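Local coordinates for protein dephospho-CoA kinase (Mycobacterium paratuberculosis, PDB 6N39) that probably catalyses the last step of coenzyme A biosynthesis, the ATP-dependent phosphorylation of the 3'-hydroxyl group of dephospho-CoA, at residues A[28-34]-A[194-198]; A[122-126]-A[167-173]; A[262-266]-A[371-376]; A[273-279]-A[343-348]. Residues are numbered along the deposited sequence.

Interaction 1. Residues A[28-34]-A[194-198]; sequences AFAQCGA and AQQVW
Residues 28-34 are the last turn of helix 22-31 and the Schellman motif that ends it; residues 194-198 are a turn of helix 187-210. The predicted ATP-binding residues 19-24 of the P-loop kinase domain run into the start of helix 22-31, and this contact packs its C-terminal end against the long helix. The CA atoms are nearest at Ala28-Ala194 (6.2 Å) and Cys32-Gln195 (6.6 Å). Gly33 leaves the helix with phi/psi 100/7. Gly33 N bonds to Ala30 O at 2.9 Å, and Ala34 N to Phe29 O at 3.2 Å. No hydrogen bond joins the segments; the contact is apolar packing with one sulfur-aromatic and one CH-pi contact. Two small residues let the backbones approach: Ala28 CB meets Ala194 CB at 3.6 Å. Phe29 (chi1 m) brings CE1 to 3.9 Å from Ala194 CB and CD1 to 4.1 Å from Trp198 CE3. Trp198 (chi1 t, chi2 -99°) has CZ3 3.7 Å from Ala34 CB. Trp198 and Ala34 also touch strand 115-119, at Val115 and Val117. Cys32 (chi1 m) sits over one indole face. Cys32 SG makes the sulfur-aromatic contact, 4.2 Å from the Trp198 five-membered ring centroid, and Cys32 CB the CH-pi contact, 3.4 Å from that centroid.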
loop_
_atom_site.group_PDB
_atom_site.type_symbol
_atom_site.label_atom_id
_atom_site.label_comp_id
_atom_site.label_asym_id
_atom_site.label_seq_id
_atom_site.Cartn_x
_atom_site.Cartn_y
_atom_site.Cartn_z
ATOM N N ALA A 28 -5.107 -10.919 18.794
ATOM C CA ALA A 28 -4.924 -9.622 19.453
ATOM C C ALA A 28 -5.735 -8.520 18.761
ATOM O O ALA A 28 -6.410 -7.701 19.421
ATOM C CB ALA A 28 -3.434 -9.272 19.478
ATOM N N PHE A 29 -5.709 -8.503 17.423
ATOM C CA PHE A 29 -6.532 -7.523 16.711
ATOM C C PHE A 29 -8.019 -7.801 16.928
ATOM O O PHE A 29 -8.811 -6.866 17.097
ATOM C CB PHE A 29 -6.191 -7.502 15.220
ATOM C CG PHE A 29 -4.908 -6.782 14.901
ATOM C CD1 PHE A 29 -4.610 -5.560 15.494
ATOM C CD2 PHE A 29 -3.994 -7.332 14.006
ATOM C CE1 PHE A 29 -3.424 -4.891 15.197
ATOM C CE2 PHE A 29 -2.811 -6.669 13.703
ATOM C CZ PHE A 29 -2.521 -5.457 14.304
ATOM N N ALA A 30 -8.414 -9.082 16.964
ATOM C CA ALA A 30 -9.816 -9.402 17.245
ATOM C C ALA A 30 -10.232 -8.891 18.621
ATOM O O ALA A 30 -11.387 -8.498 18.832
ATOM C CB ALA A 30 -10.053 -10.914 17.151
ATOM N N GLN A 31 -9.311 -8.923 19.577
ATOM C CA GLN A 31 -9.591 -8.374 20.894
ATOM C C GLN A 31 -9.730 -6.859 20.848
ATOM O O GLN A 31 -10.280 -6.268 21.786
ATOM C CB GLN A 31 -8.494 -8.782 21.874
ATOM C CG GLN A 31 -8.499 -10.278 22.178
ATOM C CD GLN A 31 -7.271 -10.716 22.947
ATOM O OE1 GLN A 31 -6.582 -11.664 22.553
ATOM N NE2 GLN A 31 -6.982 -10.027 24.045
ATOM N N CYS A 32 -9.222 -6.220 19.799
ATOM C CA CYS A 32 -9.545 -4.800 19.607
ATOM C C CYS A 32 -10.861 -4.550 18.883
ATOM O O CYS A 32 -11.224 -3.380 18.691
ATOM C CB CYS A 32 -8.447 -4.096 18.829
ATOM S SG CYS A 32 -6.926 -4.055 19.731
ATOM N N GLY A 33 -11.569 -5.591 18.453
ATOM C CA GLY A 33 -12.805 -5.425 17.720
ATOM C C GLY A 33 -12.706 -5.587 16.209
ATOM O O GLY A 33 -13.696 -5.334 15.515
ATOM N N ALA A 34 -11.557 -6.006 15.684
ATOM C CA ALA A 34 -11.440 -6.270 14.251
ATOM C C ALA A 34 -12.194 -7.543 13.854
ATOM O O ALA A 34 -12.427 -8.443 14.667
ATOM C CB ALA A 34 -9.974 -6.409 13.850
ATOM N N ALA A 194 -0.105 -4.785 19.526
ATOM C CA ALA A 194 -1.217 -4.774 18.580
ATOM C C ALA A 194 -2.217 -3.672 18.920
ATOM O O ALA A 194 -2.720 -2.982 18.023
ATOM C CB ALA A 194 -1.906 -6.141 18.556
ATOM N N GLN A 195 -2.512 -3.478 20.211
ATOM C CA GLN A 195 -3.445 -2.417 20.572
ATOM C C GLN A 195 -2.857 -1.034 20.311
ATOM O O GLN A 195 -3.596 -0.085 20.027
ATOM C CB GLN A 195 -3.849 -2.518 22.040
ATOM C CG GLN A 195 -5.022 -1.606 22.367
ATOM C CD GLN A 195 -5.387 -1.640 23.826
ATOM O OE1 GLN A 195 -4.608 -1.212 24.683
ATOM N NE2 GLN A 195 -6.576 -2.147 24.127
ATOM N N GLN A 196 -1.545 -0.892 20.443
ATOM C CA GLN A 196 -0.884 0.364 20.107
ATOM C C GLN A 196 -1.078 0.699 18.626
ATOM O O GLN A 196 -1.403 1.835 18.260
ATOM C CB GLN A 196 0.594 0.216 20.445
ATOM C CG GLN A 196 1.337 1.376 20.953
ATOM C CD GLN A 196 2.641 0.900 21.575
ATOM O OE1 GLN A 196 3.669 0.819 20.901
ATOM N NE2 GLN A 196 2.588 0.534 22.858
ATOM N N VAL A 197 -0.863 -0.288 17.764
ATOM C CA VAL A 197 -1.071 -0.088 16.329
ATOM C C VAL A 197 -2.543 0.179 16.029
ATOM O O VAL A 197 -2.881 1.036 15.200
ATOM C CB VAL A 197 -0.543 -1.306 15.553
ATOM C CG1 VAL A 197 -1.107 -1.328 14.145
ATOM C CG2 VAL A 197 0.981 -1.284 15.540
ATOM N N TRP A 198 -3.437 -0.530 16.720
ATOM C CA TRP A 198 -4.872 -0.296 16.589
ATOM C C TRP A 198 -5.233 1.150 16.905
ATOM O O TRP A 198 -5.863 1.838 16.095
ATOM C CB TRP A 198 -5.634 -1.245 17.517
ATOM C CG TRP A 198 -7.109 -1.187 17.308
ATOM C CD1 TRP A 198 -8.019 -0.496 18.041
ATOM C CD2 TRP A 198 -7.838 -1.821 16.256
ATOM N NE1 TRP A 198 -9.282 -0.684 17.532
ATOM C CE2 TRP A 198 -9.193 -1.484 16.426
ATOM C CE3 TRP A 198 -7.473 -2.641 15.185
ATOM C CZ2 TRP A 198 -10.189 -1.954 15.578
ATOM C CZ3 TRP A 198 -8.458 -3.106 14.345
ATOM C CH2 TRP A 198 -9.801 -2.759 14.544
#

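Interaction 2. Residues A[122-126]-A[167-173]; sequences LLVES and QASDEQR
Residues 122-126 form a turn after strand 115-119 of the kinase domain. Residues 123-125 have helical phi/psi without regular helical bonds. Leu122 O closes the turn: it accepts from Ser126 N at 3.1 Å and from Ser126 OG at 2.7 Å. Val124 (chi1 t) points at residues 167-173. Val124 CG1 lies 4.0 Å from Ala168 CB and 3.9 Å from Gln172 O, and Val124 CG2 lies 4.0 Å from Arg173 CG. Val124 CA and Arg173 CA are 6.1 Å apart; Glu125 CA and Ala168 CA are 6.0 Å apart. Glu125 (chi1 m, chi2 p) curls its carboxylate round so that Glu125 OE2 accepts from Ala168 N at 3.0 Å. Glu125 OE2 also accepts from a water at 2.6 Å, and this water accepts from Arg173 NH2 at 3.0 Å. Acid and guanidinium are thus bridged by water. On the other side, Ala168 is extended and Ser169 is the N-cap of helix 170-176. Ser169 and Gln172 form a capping box: Gln172 N bonds to Ser169 OG at 3.1 Å, and Ser169 N to Gln172 OE1 at 3.0 Å. Arg173 NH1 makes a salt bridge to Asp170 OD1 at 3.0 Å. Gln167 OE1 accepts from Ile18 N, next to the predicted ATP-binding residues. Val124 packs on Thr15 of strand 10-16 and Ile137 of strand 135-139, while Arg173 reaches Ile137 and Trp180 of strand 179-182.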
loop_
_atom_site.group_PDB
_atom_site.type_symbol
_atom_site.label_atom_id
_atom_site.label_comp_id
_atom_site.label_asym_id
_atom_site.label_seq_id
_atom_site.Cartn_x
_atom_site.Cartn_y
_atom_site.Cartn_z
ATOM N N LEU A 122 0.333 -16.963 2.270
ATOM C CA LEU A 122 1.229 -16.819 1.126
ATOM C C LEU A 122 1.169 -15.416 0.521
ATOM O O LEU A 122 1.447 -15.234 -0.670
ATOM C CB LEU A 122 0.926 -17.884 0.069
ATOM C CG LEU A 122 1.265 -19.304 0.536
ATOM C CD1 LEU A 122 0.978 -20.352 -0.542
ATOM C CD2 LEU A 122 2.717 -19.381 0.971
ATOM N N LEU A 123 0.824 -14.416 1.335
ATOM C CA LEU A 123 0.704 -13.049 0.833
ATOM C C LEU A 123 1.991 -12.588 0.156
ATOM O O LEU A 123 1.971 -12.088 -0.974
ATOM C CB LEU A 123 0.325 -12.111 1.984
ATOM C CG LEU A 123 0.040 -10.629 1.701
ATOM C CD1 LEU A 123 -0.866 -10.089 2.784
ATOM C CD2 LEU A 123 1.307 -9.795 1.674
ATOM N N VAL A 124 3.124 -12.759 0.838
ATOM C CA VAL A 124 4.397 -12.279 0.310
ATOM C C VAL A 124 4.844 -13.136 -0.872
ATOM O O VAL A 124 5.266 -12.612 -1.910
ATOM C CB VAL A 124 5.458 -12.249 1.425
ATOM C CG1 VAL A 124 6.795 -11.798 0.880
ATOM C CG2 VAL A 124 5.011 -11.334 2.570
ATOM N N GLU A 125 4.728 -14.462 -0.747
ATOM C CA GLU A 125 5.261 -15.344 -1.780
ATOM C C GLU A 125 4.567 -15.152 -3.122
ATOM O O GLU A 125 5.165 -15.421 -4.168
ATOM C CB GLU A 125 5.143 -16.809 -1.354
ATOM C CG GLU A 125 6.072 -17.207 -0.224
ATOM C CD GLU A 125 5.544 -16.871 1.168
ATOM O OE1 GLU A 125 4.517 -16.156 1.305
ATOM O OE2 GLU A 125 6.182 -17.332 2.141
ATOM N N SER A 126 3.308 -14.722 -3.121
ATOM C CA SER A 126 2.555 -14.637 -4.364
ATOM C C SER A 126 2.300 -13.193 -4.794
ATOM O O SER A 126 1.592 -12.963 -5.777
ATOM C CB SER A 126 1.243 -15.411 -4.233
ATOM O OG SER A 126 0.470 -14.870 -3.183
ATOM N N GLN A 167 9.969 -20.919 3.044
ATOM C CA GLN A 167 9.084 -19.782 2.860
ATOM C C GLN A 167 9.891 -18.553 2.450
ATOM O O GLN A 167 11.106 -18.614 2.252
ATOM C CB GLN A 167 8.288 -19.493 4.137
ATOM C CG GLN A 167 7.477 -20.657 4.688
ATOM C CD GLN A 167 6.658 -20.235 5.896
ATOM O OE1 GLN A 167 7.175 -19.606 6.820
ATOM N NE2 GLN A 167 5.371 -20.554 5.879
ATOM N N ALA A 168 9.207 -17.413 2.365
ATOM C CA ALA A 168 9.857 -16.151 2.053
ATOM C C ALA A 168 10.843 -15.764 3.148
ATOM O O ALA A 168 10.709 -16.166 4.307
ATOM C CB ALA A 168 8.809 -15.052 1.883
ATOM N N SER A 169 11.848 -14.980 2.769
ATOM C CA SER A 169 12.780 -14.435 3.743
ATOM C C SER A 169 12.158 -13.243 4.471
ATOM O O SER A 169 11.176 -12.644 4.020
ATOM C CB SER A 169 14.079 -14.003 3.062
ATOM O OG SER A 169 13.880 -12.821 2.295
ATOM N N ASP A 170 12.743 -12.905 5.624
ATOM C CA ASP A 170 12.318 -11.708 6.343
ATOM C C ASP A 170 12.561 -10.451 5.521
ATOM O O ASP A 170 11.853 -9.457 5.683
ATOM C CB ASP A 170 13.052 -11.608 7.684
ATOM C CG ASP A 170 12.317 -12.317 8.815
ATOM O OD1 ASP A 170 11.140 -12.699 8.627
ATOM O OD2 ASP A 170 12.916 -12.488 9.901
ATOM N N GLU A 171 13.559 -10.473 4.641
ATOM C CA GLU A 171 13.843 -9.314 3.805
ATOM C C GLU A 171 12.728 -9.082 2.786
ATOM O O GLU A 171 12.289 -7.938 2.567
ATOM C CB GLU A 171 15.192 -9.523 3.122
ATOM C CG GLU A 171 15.597 -8.452 2.136
ATOM C CD GLU A 171 16.986 -8.708 1.562
ATOM O OE1 GLU A 171 17.828 -9.307 2.267
ATOM O OE2 GLU A 171 17.231 -8.319 0.402
ATOM N N GLN A 172 12.241 -10.161 2.174
ATOM C CA GLN A 172 11.123 -10.043 1.248
ATOM C C GLN A 172 9.863 -9.601 1.977
ATOM O O GLN A 172 9.108 -8.759 1.473
ATOM C CB GLN A 172 10.902 -11.371 0.527
ATOM C CG GLN A 172 12.099 -11.829 -0.251
ATOM C CD GLN A 172 11.938 -13.231 -0.788
ATOM O OE1 GLN A 172 11.519 -14.144 -0.076
ATOM N NE2 GLN A 172 12.265 -13.409 -2.053
ATOM N N ARG A 173 9.622 -10.150 3.168
ATOM C CA ARG A 173 8.492 -9.684 3.964
ATOM C C ARG A 173 8.612 -8.195 4.252
ATOM O O ARG A 173 7.665 -7.431 4.039
ATOM C CB ARG A 173 8.395 -10.467 5.276
ATOM C CG ARG A 173 8.086 -11.948 5.113
ATOM C CD ARG A 173 8.075 -12.663 6.463
ATOM N NE ARG A 173 7.788 -14.082 6.278
ATOM C CZ ARG A 173 8.671 -15.060 6.440
ATOM N NH1 ARG A 173 9.911 -14.790 6.826
ATOM N NH2 ARG A 173 8.305 -16.315 6.214
HETATM O O HOH W 1 5.803 -16.909 4.666
#

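Interaction 3. Residues A[262-266]-A[371-376]; sequences PDFAA and YLAVKR. With ACT (acetate ion), chain F; ACT (acetate ion), chain G; ACT (acetate ion), chain C.
Residues 262-266 are an irregular segment leading to strand 266-267. They lie across one face of helix 365-382, at residues 371-376, in the UPF0157 (GrpB) domain. Ala265 and Ala266 are extended, and the CA atoms are nearest at Phe264-Leu372, 6.6 Å. Leu372 (chi1 t, chi2 p) fills the middle. Leu372 CD1 is 3.8 Å from Ala265 CB and Leu372 CD2 3.3 Å from Asp263 O. Phe264 CB points away from the helix, but chi1 t and chi2 62° return the ring, with Phe264 CE1 4.0 Å from Leu372 CB and CZ 4.3 Å from Tyr371 CD2. Lys375 is bent, with chi2 -149° and chi3 -108° both between wells. Lys375 NZ thereby donates to Ala265 O at 3.0 Å and to OXT of the chain G acetate at 2.7 Å; it also bonds to Ser255 OG. Arg376 (chi1 m, chi2 -107°) grips the chain F acetate at two points, Arg376 NE to O and NH1 to OXT, each 2.6 Å. Tyr371 OH (chi1 t) donates to O of the chain C acetate at 2.5 Å, and its ring stacks on Trp396 of helix 386-411. The acetates probably come from the crystallisation liquor. Their positions are consistent with a donor-rich surface that can hold small carboxylates.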
loop_
_atom_site.group_PDB
_atom_site.type_symbol
_atom_site.label_atom_id
_atom_site.label_comp_id
_atom_site.label_asym_id
_atom_site.label_seq_id
_atom_site.Cartn_x
_atom_site.Cartn_y
_atom_site.Cartn_z
ATOM N N PRO A 262 22.027 13.305 2.918
ATOM C CA PRO A 262 21.770 13.709 4.312
ATOM C C PRO A 262 21.816 15.214 4.535
ATOM O O PRO A 262 21.237 15.698 5.516
ATOM C CB PRO A 262 22.879 12.991 5.098
ATOM C CG PRO A 262 23.940 12.692 4.083
ATOM C CD PRO A 262 23.207 12.432 2.803
ATOM N N ASP A 263 22.481 15.968 3.663
ATOM C CA ASP A 263 22.518 17.418 3.778
ATOM C C ASP A 263 21.295 18.089 3.165
ATOM O O ASP A 263 21.188 19.318 3.238
ATOM C CB ASP A 263 23.795 17.958 3.130
ATOM C CG ASP A 263 25.059 17.394 3.767
ATOM O OD1 ASP A 263 25.124 17.308 5.014
ATOM O OD2 ASP A 263 25.990 17.029 3.018
ATOM N N PHE A 264 20.387 17.315 2.562
ATOM C CA PHE A 264 19.116 17.801 2.044
ATOM C C PHE A 264 18.049 17.675 3.141
ATOM O O PHE A 264 18.337 17.271 4.271
ATOM C CB PHE A 264 18.751 17.025 0.774
ATOM C CG PHE A 264 17.640 17.646 -0.043
ATOM C CD1 PHE A 264 17.783 18.910 -0.596
ATOM C CD2 PHE A 264 16.462 16.952 -0.270
ATOM C CE1 PHE A 264 16.766 19.477 -1.349
ATOM C CE2 PHE A 264 15.436 17.512 -1.022
ATOM C CZ PHE A 264 15.589 18.776 -1.561
ATOM N N ALA A 265 16.801 18.013 2.811
ATOM C CA ALA A 265 15.714 18.008 3.785
ATOM C C ALA A 265 14.393 18.191 3.059
ATOM O O ALA A 265 14.334 18.848 2.014
ATOM C CB ALA A 265 15.899 19.114 4.838
ATOM N N ALA A 266 13.334 17.609 3.624
ATOM C CA ALA A 266 12.035 17.639 2.968
ATOM C C ALA A 266 10.938 17.423 4.000
ATOM O O ALA A 266 11.174 16.885 5.083
ATOM C CB ALA A 266 11.929 16.579 1.867
ATOM N N TYR A 371 16.900 25.227 -3.886
ATOM C CA TYR A 371 15.590 24.778 -3.426
ATOM C C TYR A 371 15.594 24.540 -1.925
ATOM O O TYR A 371 14.657 24.936 -1.219
ATOM C CB TYR A 371 15.191 23.504 -4.180
ATOM C CG TYR A 371 13.778 23.029 -3.935
ATOM C CD1 TYR A 371 12.754 23.930 -3.672
ATOM C CD2 TYR A 371 13.466 21.672 -3.968
ATOM C CE1 TYR A 371 11.451 23.498 -3.451
ATOM C CE2 TYR A 371 12.163 21.225 -3.749
ATOM C CZ TYR A 371 11.162 22.150 -3.492
ATOM O OH TYR A 371 9.869 21.730 -3.270
ATOM N N LEU A 372 16.650 23.899 -1.416
ATOM C CA LEU A 372 16.750 23.661 0.016
ATOM C C LEU A 372 16.743 24.970 0.795
ATOM O O LEU A 372 16.080 25.077 1.836
ATOM C CB LEU A 372 18.007 22.859 0.330
ATOM C CG LEU A 372 18.195 22.625 1.829
ATOM C CD1 LEU A 372 17.038 21.802 2.379
ATOM C CD2 LEU A 372 19.515 21.951 2.115
ATOM N N ALA A 373 17.474 25.978 0.309
ATOM C CA ALA A 373 17.508 27.250 1.026
ATOM C C ALA A 373 16.131 27.904 1.040
ATOM O O ALA A 373 15.713 28.475 2.062
ATOM C CB ALA A 373 18.548 28.186 0.407
ATOM N N VAL A 374 15.407 27.820 -0.080
ATOM C CA VAL A 374 14.043 28.345 -0.100
ATOM C C VAL A 374 13.183 27.621 0.930
ATOM O O VAL A 374 12.413 28.249 1.671
ATOM C CB VAL A 374 13.431 28.234 -1.508
ATOM C CG1 VAL A 374 11.950 28.551 -1.447
ATOM C CG2 VAL A 374 14.124 29.181 -2.477
ATOM N N LYS A 375 13.300 26.288 0.989
ATOM C CA LYS A 375 12.497 25.518 1.933
ATOM C C LYS A 375 12.809 25.900 3.373
ATOM O O LYS A 375 11.899 26.022 4.199
ATOM C CB LYS A 375 12.713 24.016 1.727
ATOM C CG LYS A 375 12.148 23.470 0.426
ATOM C CD LYS A 375 11.706 22.032 0.594
ATOM C CE LYS A 375 12.622 21.067 -0.113
ATOM N NZ LYS A 375 12.199 19.660 0.146
ATOM N N ARG A 376 14.093 26.069 3.700
ATOM C CA ARG A 376 14.459 26.462 5.059
ATOM C C ARG A 376 13.909 27.833 5.404
ATOM O O ARG A 376 13.434 28.060 6.526
ATOM C CB ARG A 376 15.976 26.453 5.224
ATOM C CG ARG A 376 16.599 25.083 5.045
ATOM C CD ARG A 376 17.063 24.515 6.364
ATOM N NE ARG A 376 17.623 23.170 6.231
ATOM C CZ ARG A 376 18.824 22.900 5.723
ATOM N NH1 ARG A 376 19.244 21.642 5.654
ATOM N NH2 ARG A 376 19.604 23.879 5.277
HETATM C C ACT F . 16.916 20.520 7.956
HETATM O O ACT F . 16.367 21.674 7.957
HETATM O OXT ACT F . 17.974 20.147 7.360
HETATM C CH3 ACT F . 16.174 19.409 8.810
HETATM C C ACT G . 8.764 20.028 0.652
HETATM O O ACT G . 8.499 21.209 1.061
HETATM O OXT ACT G . 9.654 19.196 1.061
HETATM C CH3 ACT G . 7.879 19.512 -0.537
HETATM C C ACT C . 8.264 18.817 -3.822
HETATM O O ACT C . 9.419 19.234 -3.520
HETATM O OXT ACT C . 7.680 17.782 -3.407
HETATM C CH3 ACT C . 7.424 19.711 -4.831
#

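Interaction 4. Residues A[273-279]-A[343-348]; sequences QITVESL and IRVDGW
Strands 273-276 and 343-345 run parallel, their short axes 4.7 Å apart at closest approach and 36° from each other. Ile274 pairs with Ile343, Thr275 with Arg344 and Val276 with Val345. Arg344 N donates to Ile274 O at 3.0 Å, Val276 N to Arg344 O at 2.9 Å, and Asp346 N to Val276 O at 2.8 Å. These are central strands of the mixed four-stranded sheet of the GrpB domain. Arg344 extends (chi1 m, chi2 t, chi3 t) and Arg344 NH1 donates to Gln273 OE1 at 2.9 Å. Arg344 NE makes a salt bridge to Asp303, and Gln273 NE2 bonds to Gln351 O. Thr275 OG1 is satisfied by Gln351 NE2. On the face of Ile343 and Val345, Val276 CG1 meets Ile343 CG2 at 3.6 Å. A type II turn follows, closed by Trp348 N to Val345 O at 3.0 Å, with Gly347 at positive phi. Ser278 OG caps Ala281 N. Leu279 CD1 lies 4.0 Å from Trp348 CH2, at the indole edge.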
loop_
_atom_site.group_PDB
_atom_site.type_symbol
_atom_site.label_atom_id
_atom_site.label_comp_id
_atom_site.label_asym_id
_atom_site.label_seq_id
_atom_site.Cartn_x
_atom_site.Cartn_y
_atom_site.Cartn_z
ATOM N N GLN A 273 2.490 10.587 -8.692
ATOM C CA GLN A 273 1.651 11.023 -9.802
ATOM C C GLN A 273 1.118 9.808 -10.550
ATOM O O GLN A 273 1.895 8.952 -10.982
ATOM C CB GLN A 273 2.425 11.932 -10.766
ATOM C CG GLN A 273 1.565 12.369 -11.954
ATOM C CD GLN A 273 2.273 13.342 -12.863
ATOM O OE1 GLN A 273 2.050 14.555 -12.779
ATOM N NE2 GLN A 273 3.139 12.821 -13.751
ATOM N N ILE A 274 -0.201 9.745 -10.709
ATOM C CA ILE A 274 -0.850 8.841 -11.651
ATOM C C ILE A 274 -1.130 9.624 -12.927
ATOM O O ILE A 274 -1.840 10.647 -12.893
ATOM C CB ILE A 274 -2.156 8.274 -11.071
ATOM C CG1 ILE A 274 -1.905 7.549 -9.737
ATOM C CG2 ILE A 274 -2.825 7.356 -12.091
ATOM C CD1 ILE A 274 -3.211 7.114 -9.044
ATOM N N THR A 275 -0.582 9.153 -14.050
ATOM C CA THR A 275 -0.866 9.734 -15.352
ATOM C C THR A 275 -2.066 9.021 -15.967
ATOM O O THR A 275 -2.070 7.790 -16.059
ATOM C CB THR A 275 0.356 9.621 -16.278
ATOM O OG1 THR A 275 1.434 10.412 -15.759
ATOM C CG2 THR A 275 0.023 10.129 -17.660
ATOM N N VAL A 276 -3.086 9.788 -16.367
ATOM C CA VAL A 276 -4.293 9.230 -16.975
ATOM C C VAL A 276 -4.457 9.835 -18.359
ATOM O O VAL A 276 -3.736 10.751 -18.751
ATOM C CB VAL A 276 -5.563 9.471 -16.125
ATOM C CG1 VAL A 276 -5.424 8.791 -14.757
ATOM C CG2 VAL A 276 -5.819 10.988 -15.946
ATOM N N GLU A 277 -5.436 9.321 -19.104
ATOM C CA GLU A 277 -5.601 9.811 -20.464
ATOM C C GLU A 277 -6.541 11.009 -20.563
ATOM O O GLU A 277 -6.516 11.694 -21.590
ATOM C CB GLU A 277 -6.084 8.687 -21.382
ATOM C CG GLU A 277 -7.568 8.521 -21.469
ATOM C CD GLU A 277 -7.968 7.393 -22.407
ATOM O OE1 GLU A 277 -9.046 6.796 -22.189
ATOM O OE2 GLU A 277 -7.199 7.101 -23.352
ATOM N N SER A 278 -7.329 11.298 -19.524
ATOM C CA SER A 278 -8.310 12.384 -19.544
ATOM C C SER A 278 -8.771 12.652 -18.115
ATOM O O SER A 278 -8.572 11.830 -17.218
ATOM C CB SER A 278 -9.524 12.021 -20.405
ATOM O OG SER A 278 -10.257 11.021 -19.707
ATOM N N LEU A 279 -9.441 13.792 -17.918
ATOM C CA LEU A 279 -10.011 14.060 -16.599
ATOM C C LEU A 279 -11.218 13.163 -16.311
ATOM O O LEU A 279 -11.480 12.847 -15.146
ATOM C CB LEU A 279 -10.388 15.542 -16.469
ATOM C CG LEU A 279 -9.245 16.575 -16.421
ATOM C CD1 LEU A 279 -9.768 17.991 -16.476
ATOM C CD2 LEU A 279 -8.392 16.380 -15.174
ATOM N N ILE A 343 -3.318 13.297 -9.819
ATOM C CA ILE A 343 -3.802 12.620 -11.021
ATOM C C ILE A 343 -3.805 13.655 -12.135
ATOM O O ILE A 343 -4.583 14.621 -12.088
ATOM C CB ILE A 343 -5.200 12.029 -10.821
ATOM C CG1 ILE A 343 -5.258 11.224 -9.512
ATOM C CG2 ILE A 343 -5.592 11.164 -12.025
ATOM C CD1 ILE A 343 -6.593 10.570 -9.285
ATOM N N ARG A 344 -2.939 13.444 -13.130
ATOM C CA ARG A 344 -2.691 14.425 -14.177
ATOM C C ARG A 344 -2.767 13.757 -15.543
ATOM O O ARG A 344 -2.521 12.550 -15.679
ATOM C CB ARG A 344 -1.317 15.110 -13.981
ATOM C CG ARG A 344 -1.187 15.885 -12.631
ATOM C CD ARG A 344 -0.100 16.978 -12.762
ATOM N NE ARG A 344 0.052 17.788 -11.556
ATOM C CZ ARG A 344 0.825 17.467 -10.526
ATOM N NH1 ARG A 344 1.517 16.327 -10.543
ATOM N NH2 ARG A 344 0.903 18.287 -9.473
ATOM N N VAL A 345 -3.114 14.557 -16.553
ATOM C CA VAL A 345 -3.398 14.055 -17.894
ATOM C C VAL A 345 -2.104 13.972 -18.701
ATOM O O VAL A 345 -1.332 14.937 -18.760
ATOM C CB VAL A 345 -4.432 14.948 -18.603
ATOM C CG1 VAL A 345 -4.652 14.480 -20.059
ATOM C CG2 VAL A 345 -5.774 14.953 -17.831
ATOM N N ASP A 346 -1.897 12.828 -19.348
ATOM C CA ASP A 346 -0.788 12.522 -20.254
ATOM C C ASP A 346 -0.444 13.678 -21.191
ATOM O O ASP A 346 -1.242 14.045 -22.055
ATOM C CB ASP A 346 -1.186 11.290 -21.087
ATOM C CG ASP A 346 -0.016 10.717 -21.914
ATOM O OD1 ASP A 346 1.147 10.894 -21.505
ATOM O OD2 ASP A 346 -0.277 10.105 -22.976
ATOM N N GLY A 347 0.762 14.234 -21.048
ATOM C CA GLY A 347 1.243 15.284 -21.918
ATOM C C GLY A 347 0.945 16.707 -21.459
ATOM O O GLY A 347 1.594 17.643 -21.930
ATOM N N TRP A 348 -0.018 16.904 -20.563
ATOM C CA TRP A 348 -0.309 18.257 -20.093
ATOM C C TRP A 348 0.867 18.809 -19.281
ATOM O O TRP A 348 1.640 18.045 -18.699
ATOM C CB TRP A 348 -1.576 18.268 -19.246
ATOM C CG TRP A 348 -2.845 18.070 -20.049
ATOM C CD1 TRP A 348 -2.957 17.633 -21.354
ATOM C CD2 TRP A 348 -4.180 18.255 -19.572
ATOM N NE1 TRP A 348 -4.288 17.560 -21.713
ATOM C CE2 TRP A 348 -5.057 17.930 -20.636
ATOM C CE3 TRP A 348 -4.721 18.667 -18.344
ATOM C CZ2 TRP A 348 -6.449 18.024 -20.514
ATOM C CZ3 TRP A 348 -6.113 18.746 -18.216
ATOM C CH2 TRP A 348 -6.958 18.426 -19.300
#

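In the fold
The four contacts divide between two domains. Interactions 1 and 2 are in the kinase domain, with centres 23 Å apart and nearest atoms about 12 Å apart. Both lie close to the predicted ATP-binding loop: the side chain of Ala28 is about 6 Å from that of Ala24, and that of Arg173 about 7 Å from that of Ala20. Interactions 3 and 4 are in the UPF0157 domain, which is involved in proper folding of the full-length enzyme. Their centres are 28 Å apart and their nearest atoms about 11 Å. Contacts in different domains have centres 34 to 39 Å apart and nearest atoms about 21 to 25 Å apart. No two contacts touch.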